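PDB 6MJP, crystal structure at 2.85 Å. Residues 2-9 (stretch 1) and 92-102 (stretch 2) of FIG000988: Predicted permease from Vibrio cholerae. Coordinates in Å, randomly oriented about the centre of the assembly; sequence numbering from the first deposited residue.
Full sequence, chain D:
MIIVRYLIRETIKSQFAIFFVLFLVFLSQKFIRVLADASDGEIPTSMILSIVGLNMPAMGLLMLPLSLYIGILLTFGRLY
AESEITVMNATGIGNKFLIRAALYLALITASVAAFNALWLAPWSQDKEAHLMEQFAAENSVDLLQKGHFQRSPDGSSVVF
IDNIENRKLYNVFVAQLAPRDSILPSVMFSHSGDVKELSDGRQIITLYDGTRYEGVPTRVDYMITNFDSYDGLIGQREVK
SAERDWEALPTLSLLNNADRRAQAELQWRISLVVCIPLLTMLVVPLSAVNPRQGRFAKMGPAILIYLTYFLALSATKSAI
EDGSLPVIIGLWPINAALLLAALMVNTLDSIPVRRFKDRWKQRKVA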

# COMPACT_ATOMS: atom_id res chain seq x y z
N ILE D 2 -28.99 -20.00 -17.79
CA ILE D 2 -28.56 -18.80 -18.48
C ILE D 2 -27.68 -17.95 -17.58
O ILE D 2 -26.53 -17.64 -17.92
CB ILE D 2 -29.79 -18.01 -18.98
CG1 ILE D 2 -30.42 -18.72 -20.19
CG2 ILE D 2 -29.42 -16.56 -19.29
CD1 ILE D 2 -31.57 -17.98 -20.82
N ILE D 3 -28.19 -17.58 -16.41
CA ILE D 3 -27.51 -16.58 -15.59
C ILE D 3 -26.16 -17.08 -15.08
O ILE D 3 -25.21 -16.31 -14.93
CB ILE D 3 -28.42 -16.13 -14.44
CG1 ILE D 3 -27.67 -15.18 -13.52
CG2 ILE D 3 -28.85 -17.32 -13.63
CD1 ILE D 3 -28.53 -14.59 -12.49
N VAL D 4 -26.06 -18.39 -14.81
CA VAL D 4 -24.79 -18.96 -14.33
C VAL D 4 -23.68 -18.70 -15.34
O VAL D 4 -22.61 -18.18 -14.99
CB VAL D 4 -24.95 -20.47 -14.07
CG1 VAL D 4 -23.60 -21.11 -13.78
CG2 VAL D 4 -25.89 -20.73 -12.91
N ARG D 5 -23.92 -19.08 -16.60
CA ARG D 5 -22.97 -18.81 -17.68
C ARG D 5 -22.59 -17.33 -17.75
O ARG D 5 -21.41 -16.99 -17.87
CB ARG D 5 -23.57 -19.27 -19.01
CG ARG D 5 -23.56 -20.78 -19.23
CD ARG D 5 -24.08 -21.12 -20.62
NE ARG D 5 -25.48 -20.74 -20.76
CZ ARG D 5 -26.22 -20.96 -21.84
NH1 ARG D 5 -25.69 -21.55 -22.91
NH2 ARG D 5 -27.49 -20.58 -21.86
N TYR D 6 -23.60 -16.45 -17.67
CA TYR D 6 -23.37 -15.01 -17.63
C TYR D 6 -22.30 -14.62 -16.61
O TYR D 6 -21.30 -13.98 -16.95
CB TYR D 6 -24.69 -14.29 -17.34
CG TYR D 6 -24.51 -12.80 -17.10
CD1 TYR D 6 -24.29 -11.93 -18.16
CD2 TYR D 6 -24.54 -12.28 -15.81
CE1 TYR D 6 -24.11 -10.57 -17.94
CE2 TYR D 6 -24.37 -10.92 -15.59
CZ TYR D 6 -24.15 -10.07 -16.65
OH TYR D 6 -23.98 -8.72 -16.43
N LEU D 7 -22.52 -14.99 -15.34
CA LEU D 7 -21.54 -14.74 -14.28
C LEU D 7 -20.15 -15.24 -14.64
O LEU D 7 -19.15 -14.53 -14.46
CB LEU D 7 -22.01 -15.40 -12.99
CG LEU D 7 -23.24 -14.83 -12.31
CD1 LEU D 7 -23.72 -15.85 -11.30
CD2 LEU D 7 -22.91 -13.51 -11.64
N ILE D 8 -20.06 -16.50 -15.09
CA ILE D 8 -18.78 -17.08 -15.50
C ILE D 8 -18.12 -16.23 -16.58
O ILE D 8 -16.93 -15.91 -16.50
CB ILE D 8 -18.98 -18.52 -16.01
CG1 ILE D 8 -19.67 -19.40 -14.96
CG2 ILE D 8 -17.66 -19.12 -16.44
CD1 ILE D 8 -19.87 -20.84 -15.43
N ARG D 9 -18.88 -15.87 -17.62
CA ARG D 9 -18.37 -15.04 -18.71
C ARG D 9 -17.75 -13.74 -18.19
O ARG D 9 -16.57 -13.46 -18.42
CB ARG D 9 -19.49 -14.73 -19.70
CG ARG D 9 -19.60 -15.72 -20.84
CD ARG D 9 -20.57 -15.26 -21.91
NE ARG D 9 -21.93 -15.76 -21.70
CZ ARG D 9 -22.91 -15.02 -21.21
NH1 ARG D 9 -22.69 -13.75 -20.88
NH2 ARG D 9 -24.12 -15.54 -21.05
N GLY D 92 -35.63 -13.75 -7.46
CA GLY D 92 -35.61 -15.11 -6.99
C GLY D 92 -34.34 -15.86 -7.30
O GLY D 92 -34.34 -17.09 -7.36
N ILE D 93 -33.24 -15.15 -7.50
CA ILE D 93 -31.95 -15.74 -7.79
C ILE D 93 -31.09 -15.56 -6.55
O ILE D 93 -30.67 -14.45 -6.22
CB ILE D 93 -31.32 -15.11 -9.04
CG1 ILE D 93 -32.16 -15.47 -10.26
CG2 ILE D 93 -29.89 -15.58 -9.22
CD1 ILE D 93 -32.10 -14.47 -11.39
N GLY D 94 -30.85 -16.66 -5.84
CA GLY D 94 -30.18 -16.64 -4.56
C GLY D 94 -28.71 -17.01 -4.65
O GLY D 94 -28.12 -17.04 -5.73
N ASN D 95 -28.13 -17.30 -3.48
CA ASN D 95 -26.73 -17.69 -3.37
C ASN D 95 -26.42 -18.96 -4.16
O ASN D 95 -25.26 -19.17 -4.53
CB ASN D 95 -26.34 -17.93 -1.90
CG ASN D 95 -26.80 -16.81 -0.97
OD1 ASN D 95 -26.73 -15.63 -1.30
ND2 ASN D 95 -27.25 -17.19 0.23
N LYS D 96 -27.41 -19.82 -4.40
CA LYS D 96 -27.15 -21.09 -5.09
C LYS D 96 -26.46 -20.87 -6.44
O LYS D 96 -25.49 -21.56 -6.77
CB LYS D 96 -28.45 -21.87 -5.27
N PHE D 97 -26.94 -19.89 -7.22
CA PHE D 97 -26.43 -19.71 -8.57
C PHE D 97 -25.05 -19.05 -8.57
O PHE D 97 -24.17 -19.45 -9.34
CB PHE D 97 -27.41 -18.88 -9.40
CG PHE D 97 -28.78 -19.48 -9.49
CD1 PHE D 97 -29.07 -20.46 -10.43
CD2 PHE D 97 -29.78 -19.05 -8.64
CE1 PHE D 97 -30.33 -21.00 -10.50
CE2 PHE D 97 -31.05 -19.59 -8.72
CZ PHE D 97 -31.32 -20.57 -9.65
N LEU D 98 -24.86 -18.02 -7.74
CA LEU D 98 -23.52 -17.46 -7.58
C LEU D 98 -22.53 -18.55 -7.19
O LEU D 98 -21.46 -18.68 -7.80
CB LEU D 98 -23.54 -16.34 -6.54
CG LEU D 98 -24.07 -14.96 -6.96
CD1 LEU D 98 -25.56 -14.97 -7.24
CD2 LEU D 98 -23.76 -13.90 -5.92
N ILE D 99 -22.88 -19.39 -6.21
CA ILE D 99 -21.96 -20.41 -5.73
C ILE D 99 -21.75 -21.49 -6.78
O ILE D 99 -20.67 -22.09 -6.86
CB ILE D 99 -22.47 -21.00 -4.39
CG1 ILE D 99 -22.33 -19.96 -3.27
CG2 ILE D 99 -21.75 -22.31 -4.04
CD1 ILE D 99 -23.05 -20.33 -1.98
N ARG D 100 -22.75 -21.76 -7.62
CA ARG D 100 -22.57 -22.75 -8.67
C ARG D 100 -21.60 -22.25 -9.73
O ARG D 100 -20.69 -22.98 -10.14
CB ARG D 100 -23.91 -23.13 -9.29
CG ARG D 100 -23.77 -24.22 -10.34
N ALA D 101 -21.79 -21.01 -10.18
CA ALA D 101 -20.87 -20.40 -11.14
C ALA D 101 -19.46 -20.33 -10.57
O ALA D 101 -18.48 -20.63 -11.28
CB ALA D 101 -21.36 -19.00 -11.50
N ALA D 102 -19.33 -19.92 -9.31
CA ALA D 102 -18.01 -19.83 -8.68
C ALA D 102 -17.34 -21.20 -8.58
O ALA D 102 -16.14 -21.32 -8.84
CB ALA D 102 -18.14 -19.20 -7.30

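Two helices, residues 2-9 and 95-102, cross at 51° between their N-to-C directions, their axes approaching to 8.8 Å. No hydrogen bond links the stretches; within each helix the backbone forms i to i+4 hydrogen bonds, as in Ile8 N to Val4 O (3.1 Å) and Ala101 N to Phe97 O (3.0 Å), and the contact between them is apolar. Ala101 covers the most surface. Its CB points toward the first helix, and its small side chain accompanies a close backbone approach, with Val4 CA and Ala101 CA 5.3 Å apart. Around this methyl gather Val4 CG1 (3.8 Å from Ala101 CB), Leu7 CD1 and Ile8 CG1 (each 3.9 Å from Ala101 CB); Val4 O also lies 3.8 Å from Ala101 CB, a van der Waals contact, since a methyl carbon offers no conventional donor. Val4, chi1 t, spans two residues one helical turn apart: while CG1 meets Ala101, CG2 reaches the edge of the Phe97 ring, 4.0 Å from Phe97 CD1. Ile3 points toward the second stretch, and its extended side chain (t, t) carries CD1 to 3.7 Å from Ile93 CG2, extending the apolar contact into the loop before the helix. One turn after Ile3, Leu7 CD1 also packs over the backbone, 4.1 Å from Leu98 CA and 4.1 Å from Phe97 O.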